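Local coordinates for protein arginase (Trypanosoma brucei brucei, PDB 4RHJ) that is of unknown function but adopts the arginase-deacetylase fold of a family whose usual members hydrolyse arginine or agmatine, having evolved without their binuclear manganese cluster, at residues R70-D73 against E77-I80; Q103-A108 against E112-D117; M150-K155 against R182-K187; Y287-D292 against L303-L308. All coordinates share one frame; numbering follows the deposited sequence.

Interaction 1 of 4, residues R70-D73 against E77-I80; sequences RDCD and ELTI
Arg70 lies across Leu78 and Ile80, and it has the most surface buried of any residue here. Its aliphatic part meets Leu78 first: CD of Arg70 is 3.9 Å from CB of Leu78, the two side chains crossing at about a right angle. A bend at chi2 (-66°) then carries the head group on to Ile80, so that NH2 of Arg70 comes within 3.2 Å of CG1 of Ile80 and the isoleucine sits over one face of the guanidinium. The backbone of the same arginine also takes part. Leu78 N donates to Arg70 O at 3.3 Å, a weak bond although fairly straight (160°), and Asp71 and Glu77 form a single beta bridge next to it. Leu78 also turns its CG toward SG of Cys72, 4.1 Å away, an apolar touch on the side that packs against helix 303-316. Asp71 OD2 accepts from Gln200 of the second subunit. Across this contact the arginine side chain therefore acts through its carbons and its flat face, while its carbonyl takes the backbone bond; NH1 and NH2 reach, weakly, the carbonyl oxygens of Phe65 and Leu66 at the end of helix 62-66.

Interaction 2 of 4, residues Q103-A108 against E112-D117; sequences QMLDEA and ETPTSD
Thr113 and Pro114 meet a single side chain across this contact, that of Leu105, and the two segments bury only 93 Å² between them. Taken in sequence, 112-117 starts at the surface. At Thr113 the methyl CG2 lies 4.4 Å from CD2 of Leu105, a loose touch by one branch of the leucine. The backbones are well separated even at their nearest, CA of Thr113 being 8.0 Å from CA of Leu105, and side chains must span the gap. Pro114 follows with the closer approach: its ring carbon CD stands 3.8 Å from CD1 of Leu105, the other branch. With CG of Leu105 trans to the backbone N (chi1 -156°) the side chain extends toward 113-114, and chi2 (49°) sets its two methyls toward Thr113 and Pro114. No hydrogen bond joins the segments, so the evidence is for purely apolar packing. Thr115 then takes the N-cap position of the coming helix, its OG1 accepting from Asp117 N at 3.4 Å in a weak, bent bond (130°). Thr115 N in turn donates to OE2 of Glu118, which gives the helix start a second link. The contact thus lies in the connection from strand 95-103 to helix 116-131, where Met104 packs on Trp119 and Ala126, Pro114 also touches Trp119, and Phe25 of helix 23-30 also touches Met104.

Interaction 3 of 4, residues M150-K155 against R182-K187; sequences MVEAYK and RVLLDK
Val151 and Leu184 form the apolar part of this helix-to-helix contact. CG1 of Val151 sits 3.4 Å from both CD1 and CD2 of Leu184, tighter than usual van der Waals contact, so one valine methyl is pressed against the two leucine methyls together. That methyl lies between the backbone N and the carbonyl carbon of Val151 (chi1 58°), and the two side chains run past each other in opposite directions. Leu184 CD2 also touches CG of Glu152, at 3.9 Å, which extends the packing along the methylene part of the glutamate.

The second kind of interaction is polar. OE2 of Glu152 lies close against the lysine methylenes, 3.1 Å from CD of Lys187, the chains crossing at about a right angle, but OE2 of Glu152 is 4.2 Å from NZ of Lys187, beyond a salt bridge. A bend at chi4 (-74°) holds the ammonium to the side, and any attraction would be modest. OE1 of Glu152 is hydrogen-bonded to OH of Tyr120. Within 182-187, NE of Arg182 makes a salt bridge to OD1 of Asp186 at 2.9 Å, with the oxygen in the guanidinium plane.

Helices 148-157 and 180-186 meet here over the parallel sheet: Val151 rests on Ile163 and Leu184 on Ile165, both of strand 163-168, and Leu184 also reaches Leu190 of the next strand. Helix 116-131 borders Glu152 through Leu124.

Interaction 4 of 4, residues Y287-D292 against L303-L308; sequences YGYNPD and LTAIAL
Tyr289 carries the contact, meeting Thr304, Ala305 and Leu308 of helix 303-316. The closest approach is at the ring's CD1, 3.5 Å from CG2 of Thr304, whose side chain slides past the tyrosine in the opposite direction. Toward the phenol end, OH of Tyr289 lies 4.1 Å from CB of Ala305, while at the base CB of Tyr289 touches CD1 of Leu308 at 3.6 Å. Thr304 and Leu308, four residues apart, point at the loop, with Ala305 on the flank; Leu308 N donates to Thr304 O at 2.8 Å within that turn. CG of Tyr289 stands trans to the backbone N (chi1 162°), which brings the ring across the first turn of the helix, at a slant to its axis.

The setting is the arginase-deacetylase fold; in arginases, loops after the C-terminal ends of parallel strands form the active-site rim, and 287-292, following strand 281-287, occupies the corresponding place. Leu308 lies about 8 Å, side chain to side chain, from Asp244, seen to bind manganese in another structure of this protein; none is bound to this chain.

Farther out, Asn290 shapes the loop by an Asx turn: its OD1 accepts from Asp292 N at 3.0 Å. Pro291 N lies on one face of the Tyr289 ring, offset toward its rim. Thr304 OG1 bonds to Asp294 and Ala255 N; Asp292 forms a salt bridge to Lys298 of the third subunit.

In the fold
Along the chain the four contacts follow in series. The nine-stranded parallel sheet relates them: interaction 1 involves its edge strand 77-81, interaction 2 the exit of the neighbouring strand 95-103, interaction 3 the helices packed on strand 163-168, and interaction 4 the loop leaving strand 281-287. Centres lie 20 to 30 Å apart, and no two touch. Helix 303-316 links interactions 1 and 4, supplying one segment of 4 and packing on Cys72 and Leu78 in 1. Helix 116-131 begins in a segment of 2 and packs beside 3. Interactions 1 and 4 meet the second subunit, and 4 also the third, placing both at subunit interfaces of the three-chain assembly, whereas 2 and 3 concern packing within one chain.

Interaction 1 of 4, residues R70-D73 against E77-I80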
loop_
_atom_site.group_PDB
_atom_site.type_symbol
_atom_site.label_atom_id
_atom_site.label_comp_id
_atom_site.label_asym_id
_atom_site.label_seq_id
_atom_site.Cartn_x
_atom_site.Cartn_y
_atom_site.Cartn_z
ATOM N N ARG A 70 -6.233 -21.910 4.603
ATOM C CA ARG A 70 -5.444 -22.527 5.666
ATOM C C ARG A 70 -3.963 -22.566 5.297
ATOM O O ARG A 70 -3.109 -22.815 6.146
ATOM C CB ARG A 70 -5.958 -23.933 5.960
ATOM C CG ARG A 70 -7.337 -23.960 6.590
ATOM C CD ARG A 70 -7.323 -23.344 7.995
ATOM N NE ARG A 70 -8.607 -23.513 8.669
ATOM C CZ ARG A 70 -9.502 -22.548 8.854
ATOM N NH1 ARG A 70 -9.260 -21.311 8.434
ATOM N NH2 ARG A 70 -10.644 -22.821 9.478
ATOM N N ASP A 71 -3.676 -22.293 4.022
ATOM C CA ASP A 71 -2.321 -22.336 3.487
ATOM C C ASP A 71 -1.493 -21.153 3.929
ATOM O O ASP A 71 -1.742 -20.035 3.507
ATOM C CB ASP A 71 -2.348 -22.381 1.971
ATOM C CG ASP A 71 -3.305 -23.424 1.438
ATOM O OD1 ASP A 71 -2.989 -24.630 1.537
ATOM O OD2 ASP A 71 -4.371 -23.034 0.919
ATOM N N CYS A 72 -0.489 -21.425 4.757
ATOM C CA CYS A 72 0.369 -20.405 5.342
ATOM C C CYS A 72 1.404 -19.854 4.361
ATOM O O CYS A 72 1.567 -20.373 3.255
ATOM C CB CYS A 72 1.094 -20.961 6.572
ATOM S SG CYS A 72 0.038 -21.369 7.976
ATOM N N ASP A 73 2.096 -18.797 4.781
ATOM C CA ASP A 73 3.154 -18.205 3.982
ATOM C C ASP A 73 4.313 -19.188 3.929
ATOM O O ASP A 73 4.901 -19.429 2.873
ATOM C CB ASP A 73 3.579 -16.856 4.572
ATOM C CG ASP A 73 4.604 -16.169 3.733
ATOM O OD1 ASP A 73 4.746 -16.586 2.576
ATOM O OD2 ASP A 73 5.262 -15.225 4.212
ATOM N N GLU A 77 0.691 -25.988 7.548
ATOM C CA GLU A 77 -0.729 -25.746 7.293
ATOM C C GLU A 77 -1.581 -25.761 8.577
ATOM O O GLU A 77 -1.443 -26.668 9.402
ATOM C CB GLU A 77 -1.263 -26.778 6.280
ATOM C CG GLU A 77 -0.535 -28.134 6.259
ATOM C CD GLU A 77 -1.056 -29.074 5.165
ATOM O OE1 GLU A 77 -0.235 -29.627 4.403
ATOM O OE2 GLU A 77 -2.286 -29.262 5.069
ATOM N N LEU A 78 -2.453 -24.760 8.744
ATOM C CA LEU A 78 -3.353 -24.725 9.902
ATOM C C LEU A 78 -4.423 -25.814 9.797
ATOM O O LEU A 78 -4.884 -26.133 8.695
ATOM C CB LEU A 78 -4.036 -23.359 10.046
ATOM C CG LEU A 78 -3.284 -22.045 10.266
ATOM C CD1 LEU A 78 -4.285 -20.914 10.232
ATOM C CD2 LEU A 78 -2.482 -22.009 11.568
ATOM N N THR A 79 -4.797 -26.389 10.945
ATOM C CA THR A 79 -5.884 -27.368 11.033
ATOM C C THR A 79 -6.829 -26.995 12.201
ATOM O O THR A 79 -6.406 -26.942 13.349
ATOM C CB THR A 79 -5.330 -28.837 11.198
ATOM O OG1 THR A 79 -5.173 -29.174 12.574
ATOM C CG2 THR A 79 -3.992 -29.001 10.505
ATOM N N ILE A 80 -8.102 -26.731 11.904
ATOM C CA ILE A 80 -9.040 -26.176 12.897
ATOM C C ILE A 80 -10.092 -27.172 13.434
ATOM O O ILE A 80 -10.923 -27.695 12.685
ATOM C CB ILE A 80 -9.785 -24.942 12.312
ATOM C CG1 ILE A 80 -8.786 -23.850 11.875
ATOM C CG2 ILE A 80 -10.856 -24.422 13.285
ATOM C CD1 ILE A 80 -8.061 -23.109 12.990
#

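Interaction 2 of 4, residues Q103-A108 against E112-D117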
loop_
_atom_site.group_PDB
_atom_site.type_symbol
_atom_site.label_atom_id
_atom_site.label_comp_id
_atom_site.label_asym_id
_atom_site.label_seq_id
_atom_site.Cartn_x
_atom_site.Cartn_y
_atom_site.Cartn_z
ATOM N N GLN A 103 -16.472 -16.996 19.903
ATOM C CA GLN A 103 -16.579 -15.647 20.453
ATOM C C GLN A 103 -16.938 -15.626 21.935
ATOM O O GLN A 103 -17.814 -16.366 22.381
ATOM C CB GLN A 103 -17.633 -14.838 19.680
ATOM C CG GLN A 103 -17.253 -14.449 18.260
ATOM C CD GLN A 103 -16.197 -13.366 18.211
ATOM O OE1 GLN A 103 -15.744 -12.889 19.241
ATOM N NE2 GLN A 103 -15.794 -12.978 17.007
ATOM N N MET A 104 -16.271 -14.757 22.689
ATOM C CA MET A 104 -16.683 -14.438 24.057
ATOM C C MET A 104 -18.181 -14.107 24.154
ATOM O O MET A 104 -18.913 -14.671 24.962
ATOM C CB MET A 104 -15.875 -13.255 24.583
ATOM C CG MET A 104 -14.427 -13.523 24.773
ATOM S SD MET A 104 -13.984 -13.286 26.482
ATOM C CE MET A 104 -12.582 -14.368 26.596
ATOM N N LEU A 105 -18.627 -13.191 23.311
ATOM C CA LEU A 105 -19.981 -12.660 23.373
ATOM C C LEU A 105 -20.981 -13.573 22.658
ATOM O O LEU A 105 -20.901 -13.762 21.446
ATOM C CB LEU A 105 -19.997 -11.252 22.759
ATOM C CG LEU A 105 -21.040 -10.184 23.095
ATOM C CD1 LEU A 105 -21.199 -10.042 24.579
ATOM C CD2 LEU A 105 -20.617 -8.848 22.499
ATOM N N ASP A 106 -21.920 -14.146 23.403
ATOM C CA ASP A 106 -22.969 -14.933 22.765
ATOM C C ASP A 106 -23.937 -14.034 22.008
ATOM O O ASP A 106 -24.661 -13.243 22.606
ATOM C CB ASP A 106 -23.738 -15.768 23.785
ATOM C CG ASP A 106 -24.865 -16.575 23.148
ATOM O OD1 ASP A 106 -24.945 -16.636 21.905
ATOM O OD2 ASP A 106 -25.668 -17.168 23.892
ATOM N N GLU A 107 -23.976 -14.192 20.689
ATOM C CA GLU A 107 -24.849 -13.384 19.847
ATOM C C GLU A 107 -26.360 -13.612 19.948
ATOM O O GLU A 107 -27.114 -13.180 19.074
ATOM C CB GLU A 107 -24.292 -13.324 18.419
ATOM C CG GLU A 107 -22.832 -12.896 18.349
ATOM C CD GLU A 107 -22.154 -13.316 17.059
ATOM O OE1 GLU A 107 -20.913 -13.210 16.972
ATOM O OE2 GLU A 107 -22.860 -13.746 16.130
ATOM N N ALA A 108 -26.794 -14.278 21.021
ATOM C CA ALA A 108 -28.157 -14.800 21.167
ATOM C C ALA A 108 -28.586 -14.991 22.622
ATOM O O ALA A 108 -29.414 -15.852 22.911
ATOM C CB ALA A 108 -28.298 -16.123 20.428
ATOM N N GLU A 112 -26.989 -7.104 26.788
ATOM C CA GLU A 112 -26.225 -6.565 27.911
ATOM C C GLU A 112 -24.733 -6.740 27.698
ATOM O O GLU A 112 -24.129 -7.687 28.206
ATOM C CB GLU A 112 -26.627 -7.234 29.225
ATOM C CG GLU A 112 -28.055 -6.983 29.662
ATOM C CD GLU A 112 -29.060 -7.680 28.778
ATOM O OE1 GLU A 112 -28.630 -8.485 27.929
ATOM O OE2 GLU A 112 -30.273 -7.421 28.922
ATOM N N THR A 113 -24.139 -5.816 26.953
ATOM C CA THR A 113 -22.714 -5.864 26.662
ATOM C C THR A 113 -21.895 -5.566 27.908
ATOM O O THR A 113 -22.156 -4.601 28.617
ATOM C CB THR A 113 -22.333 -4.873 25.546
ATOM O OG1 THR A 113 -22.967 -3.608 25.785
ATOM C CG2 THR A 113 -22.767 -5.403 24.186
ATOM N N PRO A 114 -20.893 -6.408 28.176
ATOM C CA PRO A 114 -20.060 -6.356 29.379
ATOM C C PRO A 114 -19.351 -5.026 29.608
ATOM O O PRO A 114 -19.289 -4.159 28.734
ATOM C CB PRO A 114 -19.029 -7.460 29.135
ATOM C CG PRO A 114 -19.718 -8.392 28.221
ATOM C CD PRO A 114 -20.537 -7.546 27.316
ATOM N N THR A 115 -18.825 -4.889 30.817
ATOM C CA THR A 115 -18.034 -3.744 31.217
ATOM C C THR A 115 -16.579 -4.147 31.098
ATOM O O THR A 115 -16.300 -5.285 30.794
ATOM C CB THR A 115 -18.359 -3.317 32.643
ATOM O OG1 THR A 115 -17.812 -4.274 33.555
ATOM C CG2 THR A 115 -19.868 -3.242 32.829
ATOM N N SER A 116 -15.663 -3.215 31.345
ATOM C CA SER A 116 -14.222 -3.476 31.255
ATOM C C SER A 116 -13.749 -4.483 32.304
ATOM O O SER A 116 -12.768 -5.187 32.103
ATOM C CB SER A 116 -13.424 -2.171 31.402
ATOM O OG SER A 116 -13.678 -1.262 30.339
ATOM N N ASP A 117 -14.447 -4.548 33.428
ATOM C CA ASP A 117 -14.143 -5.550 34.441
ATOM C C ASP A 117 -14.646 -6.913 33.993
ATOM O O ASP A 117 -13.991 -7.928 34.218
ATOM C CB ASP A 117 -14.772 -5.181 35.787
ATOM C CG ASP A 117 -14.168 -5.954 36.943
ATOM O OD1 ASP A 117 -13.462 -6.946 36.695
ATOM O OD2 ASP A 117 -14.404 -5.569 38.104
#

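Interaction 3 of 4, residues M150-K155 against R182-K187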
loop_
_atom_site.group_PDB
_atom_site.type_symbol
_atom_site.label_atom_id
_atom_site.label_comp_id
_atom_site.label_asym_id
_atom_site.label_seq_id
_atom_site.Cartn_x
_atom_site.Cartn_y
_atom_site.Cartn_z
ATOM N N MET A 150 -4.374 -11.865 29.667
ATOM C CA MET A 150 -3.767 -13.121 29.215
ATOM C C MET A 150 -2.371 -13.355 29.794
ATOM O O MET A 150 -2.023 -14.477 30.195
ATOM C CB MET A 150 -3.696 -13.150 27.683
ATOM C CG MET A 150 -5.061 -13.149 26.973
ATOM S SD MET A 150 -4.888 -13.049 25.176
ATOM C CE MET A 150 -4.161 -14.640 24.801
ATOM N N VAL A 151 -1.574 -12.300 29.830
ATOM C CA VAL A 151 -0.276 -12.370 30.479
ATOM C C VAL A 151 -0.427 -12.458 32.007
ATOM O O VAL A 151 0.438 -13.007 32.684
ATOM C CB VAL A 151 0.609 -11.161 30.092
ATOM C CG1 VAL A 151 -0.071 -9.913 30.455
ATOM C CG2 VAL A 151 1.975 -11.226 30.776
ATOM N N GLU A 152 -1.532 -11.956 32.563
ATOM C CA GLU A 152 -1.726 -12.063 34.015
ATOM C C GLU A 152 -2.213 -13.441 34.466
ATOM O O GLU A 152 -1.922 -13.861 35.586
ATOM C CB GLU A 152 -2.678 -10.982 34.510
ATOM C CG GLU A 152 -1.964 -9.665 34.740
ATOM C CD GLU A 152 -2.744 -8.726 35.594
ATOM O OE1 GLU A 152 -3.978 -8.674 35.425
ATOM O OE2 GLU A 152 -2.125 -8.041 36.430
ATOM N N ALA A 153 -2.932 -14.137 33.589
ATOM C CA ALA A 153 -3.278 -15.543 33.785
ATOM C C ALA A 153 -2.045 -16.439 33.744
ATOM O O ALA A 153 -2.022 -17.515 34.342
ATOM C CB ALA A 153 -4.237 -15.976 32.753
ATOM N N TYR A 154 -1.028 -15.986 33.017
ATOM C CA TYR A 154 0.208 -16.747 32.837
ATOM C C TYR A 154 1.090 -16.641 34.064
ATOM O O TYR A 154 1.648 -17.635 34.537
ATOM C CB TYR A 154 0.977 -16.251 31.605
ATOM C CG TYR A 154 2.081 -17.181 31.172
ATOM C CD1 TYR A 154 3.301 -17.198 31.829
ATOM C CD2 TYR A 154 1.896 -18.049 30.112
ATOM C CE1 TYR A 154 4.299 -18.051 31.442
ATOM C CE2 TYR A 154 2.894 -18.912 29.716
ATOM C CZ TYR A 154 4.089 -18.910 30.383
ATOM O OH TYR A 154 5.080 -19.769 29.988
ATOM N N LYS A 155 1.217 -15.418 34.562
ATOM C CA LYS A 155 2.041 -15.135 35.724
ATOM C C LYS A 155 1.391 -15.663 37.002
ATOM O O LYS A 155 2.064 -15.923 37.992
ATOM C CB LYS A 155 2.290 -13.632 35.833
ATOM C CG LYS A 155 3.532 -13.266 36.625
ATOM C CD LYS A 155 4.790 -13.786 35.955
ATOM C CE LYS A 155 6.019 -13.199 36.607
ATOM N NZ LYS A 155 7.247 -13.667 35.938
ATOM N N ARG A 182 1.426 -0.508 30.158
ATOM C CA ARG A 182 1.725 0.346 31.295
ATOM C C ARG A 182 1.318 -0.323 32.615
ATOM O O ARG A 182 1.989 -0.183 33.638
ATOM C CB ARG A 182 1.010 1.686 31.128
ATOM C CG ARG A 182 1.151 2.629 32.291
ATOM C CD ARG A 182 2.589 2.976 32.529
ATOM N NE ARG A 182 2.729 3.898 33.648
ATOM C CZ ARG A 182 2.690 5.220 33.530
ATOM N NH1 ARG A 182 2.518 5.778 32.337
ATOM N NH2 ARG A 182 2.828 5.982 34.605
ATOM N N VAL A 183 0.210 -1.054 32.585
ATOM C CA VAL A 183 -0.269 -1.733 33.773
ATOM C C VAL A 183 0.648 -2.896 34.121
ATOM O O VAL A 183 0.914 -3.161 35.290
ATOM C CB VAL A 183 -1.710 -2.249 33.597
ATOM C CG1 VAL A 183 -2.145 -3.051 34.812
ATOM C CG2 VAL A 183 -2.651 -1.086 33.366
ATOM N N LEU A 184 1.143 -3.590 33.107
ATOM C CA LEU A 184 1.964 -4.762 33.359
ATOM C C LEU A 184 3.339 -4.365 33.865
ATOM O O LEU A 184 3.827 -4.933 34.835
ATOM C CB LEU A 184 2.078 -5.614 32.099
ATOM C CG LEU A 184 0.734 -6.182 31.646
ATOM C CD1 LEU A 184 0.842 -6.666 30.225
ATOM C CD2 LEU A 184 0.279 -7.278 32.583
ATOM N N LEU A 185 3.957 -3.398 33.195
ATOM C CA LEU A 185 5.251 -2.866 33.608
ATOM C C LEU A 185 5.270 -2.499 35.081
ATOM O O LEU A 185 6.146 -2.933 35.826
ATOM C CB LEU A 185 5.614 -1.644 32.765
ATOM C CG LEU A 185 6.073 -2.011 31.360
ATOM C CD1 LEU A 185 6.219 -0.772 30.522
ATOM C CD2 LEU A 185 7.382 -2.770 31.433
ATOM N N ASP A 186 4.288 -1.707 35.497
ATOM C CA ASP A 186 4.244 -1.221 36.863
ATOM C C ASP A 186 3.972 -2.330 37.858
ATOM O O ASP A 186 4.253 -2.183 39.047
ATOM C CB ASP A 186 3.193 -0.131 36.999
ATOM C CG ASP A 186 3.659 1.187 36.440
ATOM O OD1 ASP A 186 3.190 1.573 35.354
ATOM O OD2 ASP A 186 4.509 1.832 37.083
ATOM N N LYS A 187 3.422 -3.438 37.374
ATOM C CA LYS A 187 3.159 -4.593 38.223
ATOM C C LYS A 187 4.391 -5.489 38.290
ATOM O O LYS A 187 4.391 -6.511 38.977
ATOM C CB LYS A 187 1.944 -5.376 37.719
ATOM C CG LYS A 187 0.646 -5.016 38.455
ATOM C CD LYS A 187 -0.536 -5.881 38.025
ATOM C CE LYS A 187 -1.626 -5.921 39.110
ATOM N NZ LYS A 187 -1.250 -6.769 40.291
#

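Interaction 4 of 4, residues Y287-D292 against L303-L308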
loop_
_atom_site.group_PDB
_atom_site.type_symbol
_atom_site.label_atom_id
_atom_site.label_comp_id
_atom_site.label_asym_id
_atom_site.label_seq_id
_atom_site.Cartn_x
_atom_site.Cartn_y
_atom_site.Cartn_z
ATOM N N TYR A 287 -5.513 -7.106 17.835
ATOM C CA TYR A 287 -6.555 -6.131 18.158
ATOM C C TYR A 287 -6.471 -4.864 17.315
ATOM O O TYR A 287 -5.612 -4.748 16.452
ATOM C CB TYR A 287 -6.458 -5.749 19.629
ATOM C CG TYR A 287 -5.146 -5.089 20.021
ATOM C CD1 TYR A 287 -4.031 -5.849 20.373
ATOM C CD2 TYR A 287 -5.030 -3.707 20.055
ATOM C CE1 TYR A 287 -2.843 -5.240 20.751
ATOM C CE2 TYR A 287 -3.862 -3.099 20.430
ATOM C CZ TYR A 287 -2.762 -3.858 20.774
ATOM O OH TYR A 287 -1.583 -3.228 21.138
ATOM N N GLY A 288 -7.361 -3.909 17.580
ATOM C CA GLY A 288 -7.314 -2.618 16.902
ATOM C C GLY A 288 -8.224 -2.467 15.701
ATOM O O GLY A 288 -8.283 -1.409 15.082
ATOM N N TYR A 289 -8.950 -3.534 15.387
ATOM C CA TYR A 289 -9.751 -3.610 14.190
ATOM C C TYR A 289 -11.222 -3.347 14.488
ATOM O O TYR A 289 -11.820 -3.936 15.377
ATOM C CB TYR A 289 -9.564 -4.982 13.519
ATOM C CG TYR A 289 -10.649 -5.339 12.534
ATOM C CD1 TYR A 289 -10.724 -4.719 11.293
ATOM C CD2 TYR A 289 -11.625 -6.279 12.856
ATOM C CE1 TYR A 289 -11.738 -5.040 10.400
ATOM C CE2 TYR A 289 -12.647 -6.611 11.955
ATOM C CZ TYR A 289 -12.691 -5.986 10.726
ATOM O OH TYR A 289 -13.690 -6.303 9.825
ATOM N N ASN A 290 -11.792 -2.440 13.718
ATOM C CA ASN A 290 -13.174 -2.044 13.890
ATOM C C ASN A 290 -13.815 -1.940 12.515
ATOM O O ASN A 290 -13.466 -1.064 11.729
ATOM C CB ASN A 290 -13.262 -0.724 14.661
ATOM C CG ASN A 290 -14.694 -0.237 14.844
ATOM O OD1 ASN A 290 -15.619 -0.725 14.211
ATOM N ND2 ASN A 290 -14.865 0.769 15.690
ATOM N N PRO A 291 -14.765 -2.844 12.234
ATOM C CA PRO A 291 -15.408 -3.019 10.928
ATOM C C PRO A 291 -15.920 -1.707 10.368
ATOM O O PRO A 291 -15.897 -1.518 9.156
ATOM C CB PRO A 291 -16.564 -3.974 11.232
ATOM C CG PRO A 291 -16.735 -3.916 12.721
ATOM C CD PRO A 291 -15.373 -3.712 13.249
ATOM N N ASP A 292 -16.315 -0.802 11.253
ATOM C CA ASP A 292 -16.937 0.456 10.849
ATOM C C ASP A 292 -15.951 1.439 10.217
ATOM O O ASP A 292 -16.357 2.363 9.513
ATOM C CB ASP A 292 -17.648 1.099 12.052
ATOM C CG ASP A 292 -18.958 0.386 12.408
ATOM O OD1 ASP A 292 -19.432 -0.420 11.584
ATOM O OD2 ASP A 292 -19.524 0.629 13.496
ATOM N N LEU A 303 -10.473 -4.398 3.726
ATOM C CA LEU A 303 -9.024 -4.459 3.569
ATOM C C LEU A 303 -8.300 -4.899 4.851
ATOM O O LEU A 303 -7.326 -5.632 4.813
ATOM C CB LEU A 303 -8.501 -3.096 3.127
ATOM C CG LEU A 303 -8.186 -3.030 1.640
ATOM C CD1 LEU A 303 -9.372 -3.522 0.805
ATOM C CD2 LEU A 303 -7.779 -1.627 1.264
ATOM N N THR A 304 -8.786 -4.435 5.995
ATOM C CA THR A 304 -8.144 -4.746 7.266
ATOM C C THR A 304 -8.411 -6.172 7.683
ATOM O O THR A 304 -7.587 -6.799 8.351
ATOM C CB THR A 304 -8.625 -3.823 8.354
ATOM O OG1 THR A 304 -8.614 -2.483 7.848
ATOM C CG2 THR A 304 -7.735 -3.941 9.606
ATOM N N ALA A 305 -9.574 -6.677 7.294
ATOM C CA ALA A 305 -9.915 -8.069 7.575
ATOM C C ALA A 305 -8.965 -8.996 6.804
ATOM O O ALA A 305 -8.430 -9.960 7.358
ATOM C CB ALA A 305 -11.336 -8.349 7.207
ATOM N N ILE A 306 -8.765 -8.675 5.528
ATOM C CA ILE A 306 -7.857 -9.426 4.673
ATOM C C ILE A 306 -6.471 -9.441 5.308
ATOM O O ILE A 306 -5.891 -10.498 5.546
ATOM C CB ILE A 306 -7.809 -8.824 3.229
ATOM C CG1 ILE A 306 -9.125 -9.076 2.488
ATOM C CG2 ILE A 306 -6.669 -9.400 2.415
ATOM C CD1 ILE A 306 -9.299 -8.249 1.218
ATOM N N ALA A 307 -5.971 -8.256 5.613
ATOM C CA ALA A 307 -4.648 -8.089 6.198
ATOM C C ALA A 307 -4.508 -8.836 7.510
ATOM O O ALA A 307 -3.558 -9.571 7.725
ATOM C CB ALA A 307 -4.367 -6.615 6.410
ATOM N N LEU A 308 -5.470 -8.651 8.397
ATOM C CA LEU A 308 -5.320 -9.202 9.723
ATOM C C LEU A 308 -5.542 -10.685 9.741
ATOM O O LEU A 308 -4.949 -11.382 10.559
ATOM C CB LEU A 308 -6.261 -8.511 10.686
ATOM C CG LEU A 308 -5.713 -7.166 11.125
ATOM C CD1 LEU A 308 -6.608 -6.603 12.202
ATOM C CD2 LEU A 308 -4.294 -7.302 11.632
#